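Local coordinates for protein glutathione s-transferase S2 (Nilaparvata lugens, PDB 5H5L) that acts as a glutathione-requiring prostaglandin D synthase and, as a sigma-class glutathione transferase, probably conjugates glutathione to electrophilic substrates, at residues E124-Y129 with D172-I177. Numbering follows the deposited sequence.
With EDO (1,2-ethanediol), chain H.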
# COMPACT_ATOMS: atom_id res chain seq x y z
N GLU B 124 9.64 7.82 -19.64
CA GLU B 124 8.32 7.19 -19.76
C GLU B 124 7.55 7.15 -18.45
O GLU B 124 6.40 7.64 -18.39
CB GLU B 124 8.51 5.79 -20.36
CG GLU B 124 8.69 5.85 -21.91
CD GLU B 124 10.03 5.30 -22.39
OE1 GLU B 124 10.52 4.32 -21.79
OE2 GLU B 124 10.58 5.85 -23.37
N THR B 125 8.15 6.65 -17.37
CA THR B 125 7.39 6.42 -16.14
C THR B 125 6.96 7.71 -15.46
O THR B 125 5.80 7.86 -15.07
CB THR B 125 8.22 5.58 -15.18
OG1 THR B 125 8.65 4.41 -15.87
CG2 THR B 125 7.38 5.15 -13.97
N VAL B 126 7.90 8.62 -15.21
CA VAL B 126 7.55 9.90 -14.61
C VAL B 126 6.50 10.64 -15.42
O VAL B 126 5.48 11.05 -14.84
CB VAL B 126 8.83 10.74 -14.39
CG1 VAL B 126 8.48 12.14 -13.97
CG2 VAL B 126 9.71 10.08 -13.36
N PRO B 127 6.65 10.85 -16.73
CA PRO B 127 5.55 11.51 -17.46
C PRO B 127 4.22 10.77 -17.33
O PRO B 127 3.16 11.41 -17.17
CB PRO B 127 6.05 11.54 -18.92
CG PRO B 127 7.51 11.42 -18.84
CD PRO B 127 7.80 10.59 -17.62
N PHE B 128 4.23 9.45 -17.42
CA PHE B 128 2.97 8.71 -17.35
C PHE B 128 2.23 9.04 -16.06
O PHE B 128 1.08 9.50 -16.07
CB PHE B 128 3.21 7.21 -17.48
CG PHE B 128 1.96 6.38 -17.34
CD1 PHE B 128 1.18 6.11 -18.44
CD2 PHE B 128 1.55 5.94 -16.09
CE1 PHE B 128 0.02 5.36 -18.31
CE2 PHE B 128 0.39 5.20 -15.96
CZ PHE B 128 -0.38 4.91 -17.07
N TYR B 129 2.90 8.85 -14.92
CA TYR B 129 2.25 9.10 -13.63
C TYR B 129 2.09 10.59 -13.37
O TYR B 129 1.02 11.03 -12.93
CB TYR B 129 3.05 8.47 -12.47
CG TYR B 129 2.85 6.97 -12.40
CD1 TYR B 129 1.76 6.42 -11.76
CD2 TYR B 129 3.74 6.13 -13.00
CE1 TYR B 129 1.58 5.04 -11.73
CE2 TYR B 129 3.57 4.77 -12.99
CZ TYR B 129 2.50 4.22 -12.34
OH TYR B 129 2.34 2.86 -12.35
N ASP B 172 9.34 20.49 -11.54
CA ASP B 172 9.12 21.88 -11.93
C ASP B 172 8.10 22.02 -13.05
O ASP B 172 7.24 22.89 -13.00
CB ASP B 172 10.44 22.53 -12.34
CG ASP B 172 11.26 22.99 -11.16
OD1 ASP B 172 10.69 23.26 -10.09
OD2 ASP B 172 12.50 23.08 -11.32
N LYS B 173 8.20 21.20 -14.09
CA LYS B 173 7.33 21.41 -15.24
C LYS B 173 5.89 21.02 -14.95
O LYS B 173 4.99 21.38 -15.72
CB LYS B 173 7.86 20.65 -16.45
CG LYS B 173 7.93 19.16 -16.24
CD LYS B 173 8.53 18.43 -17.45
CE LYS B 173 9.96 18.85 -17.67
NZ LYS B 173 10.58 18.00 -18.69
N TYR B 174 5.63 20.32 -13.84
CA TYR B 174 4.28 19.91 -13.48
C TYR B 174 3.74 20.98 -12.53
O TYR B 174 3.91 20.90 -11.32
CB TYR B 174 4.27 18.52 -12.86
CG TYR B 174 4.87 17.50 -13.80
CD1 TYR B 174 4.13 17.00 -14.87
CD2 TYR B 174 6.17 17.08 -13.65
CE1 TYR B 174 4.66 16.09 -15.73
CE2 TYR B 174 6.72 16.15 -14.51
CZ TYR B 174 5.97 15.66 -15.55
OH TYR B 174 6.54 14.75 -16.40
N GLU B 175 3.07 21.97 -13.13
CA GLU B 175 2.63 23.18 -12.44
C GLU B 175 1.81 22.86 -11.19
O GLU B 175 1.96 23.51 -10.16
CB GLU B 175 1.81 24.04 -13.41
CG GLU B 175 1.06 25.23 -12.82
CD GLU B 175 0.21 25.98 -13.88
OE1 GLU B 175 0.41 25.76 -15.10
OE2 GLU B 175 -0.67 26.79 -13.48
N HIS B 176 0.90 21.89 -11.28
CA HIS B 176 0.01 21.66 -10.15
C HIS B 176 0.67 20.82 -9.06
O HIS B 176 0.38 21.03 -7.88
CB HIS B 176 -1.28 21.08 -10.67
CG HIS B 176 -1.95 21.99 -11.66
ND1 HIS B 176 -1.88 21.80 -13.03
CD2 HIS B 176 -2.61 23.15 -11.48
CE1 HIS B 176 -2.51 22.79 -13.64
NE2 HIS B 176 -2.96 23.62 -12.72
N ILE B 177 1.58 19.90 -9.42
CA ILE B 177 2.40 19.23 -8.41
C ILE B 177 3.26 20.24 -7.67
O ILE B 177 3.30 20.26 -6.44
CB ILE B 177 3.25 18.12 -9.05
CG1 ILE B 177 2.35 17.06 -9.67
CG2 ILE B 177 4.17 17.50 -8.03
CD1 ILE B 177 3.17 15.95 -10.42
C1 EDO H . 4.87 16.80 -19.15
O1 EDO H . 6.06 15.99 -19.39
C2 EDO H . 5.13 18.33 -19.15
O2 EDO H . 3.90 19.07 -18.93
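Tyr174 reaches across to Val126 and Pro127 with the far end of its ring, joining the loop before helix 175-185 to the middle of helix 111-139 in the all-helical C-terminal domain of the glutathione transferase fold. The van der Waals contacts are few. The hydroxyl approaches the proline ring at its CA, Tyr174 OH to Pro127 CA being 3.5 Å, with Pro127 CB farther from that oxygen at 4.1 Å. Val126 meets the tyrosine obliquely through one branch: CG1 stands anti to the backbone N (chi1 171°) and lies 4.1 Å from Tyr174 OH, with Tyr174 CE2 next at 4.4 Å. Pro127 has no amide hydrogen to give to the preceding turn, and helix 111-139 is kinked there.

Around the tyrosine, Lys173 CG sits 3.6 Å above one face of the Tyr174 ring, toward its rim, while Phe130 packs edge-to-face with it. Polar bonding joins the two helices elsewhere: Asn134 OD1 accepts the backbone N-H groups of His176 and Ile177, in the first turn of the helix whose N-cap position is Tyr174.

The phenol oxygen accepts a hydrogen bond from a 1,2-ethanediol, O1 to Tyr174 OH at 3.3 Å, and that molecule probably came from the crystallisation liquor. Across the segments the hydroxyl forms none, and the nearby proline N carries no hydrogen to give. This implies a light van der Waals contact, the ring being placed as much by Phe130 and Asn134.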